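Local coordinates for periplasmic binding protein/LacI transcriptional regulator (Shewanella sp. ANA-3, PDB 5OCP), which binds L-arabinofuranose in the periplasm, probably delivering it to the membrane components of an arabinose ABC transporter, at residues Gln116-Lys121 with Cys126-Leu131. Numbering follows the deposited sequence.
Sequences QWLMDK and CDIAEL
Cys126, the first residue of strand 126-132, meets two helix residues with different atoms. Its SG lies 4.1 Å from Leu118 CD2, and its CB lies 4.3 Å from the terminal CE of Met119. SG is bound in a disulfide to Cys189, just ahead of the neighbouring strand 190-193, so the sulfur that Leu118 touches is fixed covalently. Backbone hydrogen bonds link Cys126 to Asn156 and to Lys158 of strand 157-164. Helix 107-121 packs here on a face of the mixed sheet in one lobe of the two-lobed periplasmic sugar-binding fold; a four-residue loop turns the chain from helix to strand, and the axes of segments 116-121 and 126-131 approach to 10.3 Å, their N-to-C directions 142° apart. Two residues on, Ile128 again faces the helix, buried like the other three side chains of the contact. Its CD1 and Leu118 CD2 meet tip to tip at 4.1 Å, the leucine reaching out with CG anti to its own N (chi1 -176°). Met119 CE comes within 4.3 Å of the same Ile128 CD1, bridging Cys126 and Ile128. Further along, Glu130 OE1 hydrogen-bonds Ser162 OG and Glu130 OE2 hydrogen-bonds His194 NE2.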
ATOM      1  N   GLN A 116      10.616  -0.497  14.551  1.00 13.26           N
ATOM      2  CA  GLN A 116      11.888  -0.177  15.161  1.00 13.03           C
ATOM      3  C   GLN A 116      12.033   1.277  15.427  1.00 13.54           C
ATOM      4  O   GLN A 116      12.510   1.663  16.491  1.00 15.04           O
ATOM      5  CB  GLN A 116      13.053  -0.682  14.290  1.00 16.35           C
ATOM      6  CG  GLN A 116      14.404  -0.680  14.985  1.00 17.14           C
ATOM      7  CD  GLN A 116      14.441  -1.564  16.220  1.00 17.82           C
ATOM      8  OE1 GLN A 116      14.272  -2.763  16.135  1.00 18.68           O
ATOM      9  NE2 GLN A 116      14.552  -0.958  17.388  1.00 19.52           N
ATOM     10  N   TRP A 117      11.597   2.114  14.491  1.00 12.25           N
ATOM     11  CA  TRP A 117      11.661   3.538  14.658  1.00 12.73           C
ATOM     12  C   TRP A 117      10.872   3.964  15.922  1.00 12.52           C
ATOM     13  O   TRP A 117      11.345   4.759  16.745  1.00 13.49           O
ATOM     14  CB  TRP A 117      11.137   4.308  13.419  1.00 13.87           C
ATOM     15  CG  TRP A 117      11.264   5.796  13.622  1.00 14.13           C
ATOM     16  CD1 TRP A 117      12.368   6.592  13.306  1.00 14.69           C
ATOM     17  CD2 TRP A 117      10.293   6.695  14.204  1.00 15.30           C
ATOM     18  NE1 TRP A 117      12.112   7.903  13.715  1.00 15.95           N
ATOM     19  CE2 TRP A 117      10.891   7.963  14.315  1.00 15.62           C
ATOM     20  CE3 TRP A 117       9.032   6.513  14.738  1.00 13.47           C
ATOM     21  CZ2 TRP A 117      10.215   9.058  14.815  1.00 15.45           C
ATOM     22  CZ3 TRP A 117       8.365   7.609  15.303  1.00 16.23           C
ATOM     23  CH2 TRP A 117       8.974   8.852  15.339  1.00 18.36           C
ATOM     24  N   LEU A 118       9.656   3.421  16.026  1.00 12.14           N
ATOM     25  CA  LEU A 118       8.815   3.728  17.178  1.00 11.61           C
ATOM     26  C   LEU A 118       9.451   3.256  18.505  1.00 13.65           C
ATOM     27  O   LEU A 118       9.390   3.983  19.513  1.00 14.22           O
ATOM     28  CB  LEU A 118       7.433   3.098  17.008  1.00 12.93           C
ATOM     29  CG  LEU A 118       6.443   3.439  18.107  1.00 13.16           C
ATOM     30  CD1 LEU A 118       6.102   4.924  18.167  1.00 14.03           C
ATOM     31  CD2 LEU A 118       5.198   2.570  17.937  1.00 14.96           C
ATOM     32  N   MET A 119      10.054   2.076  18.506  1.00 13.75           N
ATOM     33  CA  MET A 119      10.742   1.625  19.733  1.00 14.22           C
ATOM     34  C   MET A 119      11.887   2.528  20.088  1.00 15.59           C
ATOM     35  O   MET A 119      12.124   2.784  21.278  1.00 16.15           O
ATOM     36  CB  MET A 119      11.192   0.172  19.638  1.00 14.59           C
ATOM     37  CG  MET A 119      10.063  -0.836  19.356  1.00 15.29           C
ATOM     38  SD  MET A 119       8.968  -0.929  20.781  1.00 17.54           S
ATOM     39  CE  MET A 119       7.641   0.204  20.315  1.00 15.70           C
ATOM     40  N   ASP A 120      12.615   3.021  19.099  1.00 15.53           N
ATOM     41  CA  ASP A 120      13.743   3.908  19.352  1.00 16.27           C
ATOM     42  C   ASP A 120      13.247   5.234  19.914  1.00 17.22           C
ATOM     43  O   ASP A 120      13.785   5.739  20.903  1.00 18.77           O
ATOM     44  CB  ASP A 120      14.554   4.152  18.085  1.00 17.07           C
ATOM     45  CG  ASP A 120      15.257   2.946  17.563  1.00 20.94           C
ATOM     46  OD1 ASP A 120      15.403   1.910  18.259  1.00 23.21           O
ATOM     47  OD2 ASP A 120      15.650   3.028  16.344  1.00 24.57           O
ATOM     48  N   LYS A 121      12.136   5.739  19.377  1.00 14.94           N
ATOM     49  CA  LYS A 121      11.545   7.014  19.702  1.00 15.42           C
ATOM     50  C   LYS A 121      11.058   7.004  21.147  1.00 17.07           C
ATOM     51  O   LYS A 121      11.163   8.022  21.823  1.00 17.44           O
ATOM     52  CB  LYS A 121      10.354   7.287  18.788  1.00 15.92           C
ATOM     53  CG  LYS A 121       9.603   8.587  19.039  1.00 17.22           C
ATOM     54  CD  LYS A 121      10.371   9.858  18.842  1.00 21.31           C
ATOM     55  CE  LYS A 121       9.458  11.074  18.959  1.00 24.95           C
ATOM     56  NZ  LYS A 121      10.295  12.262  18.643  1.00 29.22           N
ATOM     57  N   CYS A 126       5.705   1.865  25.339  1.00 18.28           N
ATOM     58  CA  CYS A 126       4.679   2.403  24.421  1.00 18.52           C
ATOM     59  C   CYS A 126       3.451   1.506  24.354  1.00 17.22           C
ATOM     60  O   CYS A 126       3.546   0.343  23.850  1.00 18.50           O
ATOM     61  CB  CYS A 126       5.294   2.547  22.986  1.00 18.35           C
ATOM     62  SG  CYS A 126       4.335   3.557  21.842  1.00 21.54           S
ATOM     63  N   ASP A 127       2.313   2.029  24.786  1.00 16.40           N
ATOM     64  CA  ASP A 127       1.047   1.367  24.471  1.00 17.27           C
ATOM     65  C   ASP A 127       0.521   1.855  23.148  1.00 14.61           C
ATOM     66  O   ASP A 127       0.275   3.048  22.958  1.00 15.71           O
ATOM     67  CB  ASP A 127      -0.007   1.643  25.508  1.00 20.22           C
ATOM     68  CG  ASP A 127       0.152   0.771  26.791  1.00 25.05           C
ATOM     69  OD1 ASP A 127       1.006  -0.152  26.857  1.00 24.43           O
ATOM     70  OD2 ASP A 127      -0.584   1.088  27.763  1.00 29.97           O
ATOM     71  N   ILE A 128       0.204   0.918  22.294  1.00 13.52           N
ATOM     72  CA  ILE A 128      -0.048   1.240  20.890  1.00 13.61           C
ATOM     73  C   ILE A 128      -1.471   0.855  20.486  1.00 14.84           C
ATOM     74  O   ILE A 128      -1.908  -0.265  20.815  1.00 15.03           O
ATOM     75  CB  ILE A 128       0.924   0.371  20.019  1.00 13.60           C
ATOM     76  CG1 ILE A 128       2.407   0.698  20.356  1.00 13.93           C
ATOM     77  CG2 ILE A 128       0.666   0.548  18.500  1.00 13.96           C
ATOM     78  CD1 ILE A 128       3.352  -0.416  20.089  1.00 14.79           C
ATOM     79  N   ALA A 129      -2.081   1.685  19.674  1.00 12.86           N
ATOM     80  CA  ALA A 129      -3.337   1.334  18.998  1.00 12.68           C
ATOM     81  C   ALA A 129      -3.045   1.071  17.529  1.00 14.89           C
ATOM     82  O   ALA A 129      -2.427   1.983  16.866  1.00 13.91           O
ATOM     83  CB  ALA A 129      -4.319   2.465  19.109  1.00 12.79           C
ATOM     84  N   GLU A 130      -3.501  -0.071  17.043  1.00 14.41           N
ATOM     85  CA  GLU A 130      -3.283  -0.472  15.654  1.00 13.79           C
ATOM     86  C   GLU A 130      -4.522  -0.287  14.806  1.00 15.49           C
ATOM     87  O   GLU A 130      -5.595  -0.881  15.100  1.00 13.63           O
ATOM     88  CB  GLU A 130      -2.856  -1.946  15.632  1.00 14.00           C
ATOM     89  CG  GLU A 130      -2.608  -2.488  14.224  1.00 15.98           C
ATOM     90  CD  GLU A 130      -2.214  -3.954  14.232  1.00 17.38           C
ATOM     91  OE1 GLU A 130      -2.534  -4.636  15.217  1.00 19.66           O
ATOM     92  OE2 GLU A 130      -1.627  -4.460  13.233  1.00 15.51           O
ATOM     93  N   LEU A 131      -4.379   0.471  13.697  1.00 12.69           N
ATOM     94  CA  LEU A 131      -5.416   0.565  12.681  1.00 13.09           C
ATOM     95  C   LEU A 131      -5.003  -0.332  11.542  1.00 14.13           C
ATOM     96  O   LEU A 131      -4.067  -0.045  10.789  1.00 12.47           O
ATOM     97  CB  LEU A 131      -5.614   1.990  12.171  1.00 13.66           C
ATOM     98  CG  LEU A 131      -6.054   2.992  13.186  1.00 17.03           C
ATOM     99  CD1 LEU A 131      -6.014   4.431  12.668  1.00 15.93           C
ATOM    100  CD2 LEU A 131      -7.462   2.597  13.600  1.00 17.85           C
TER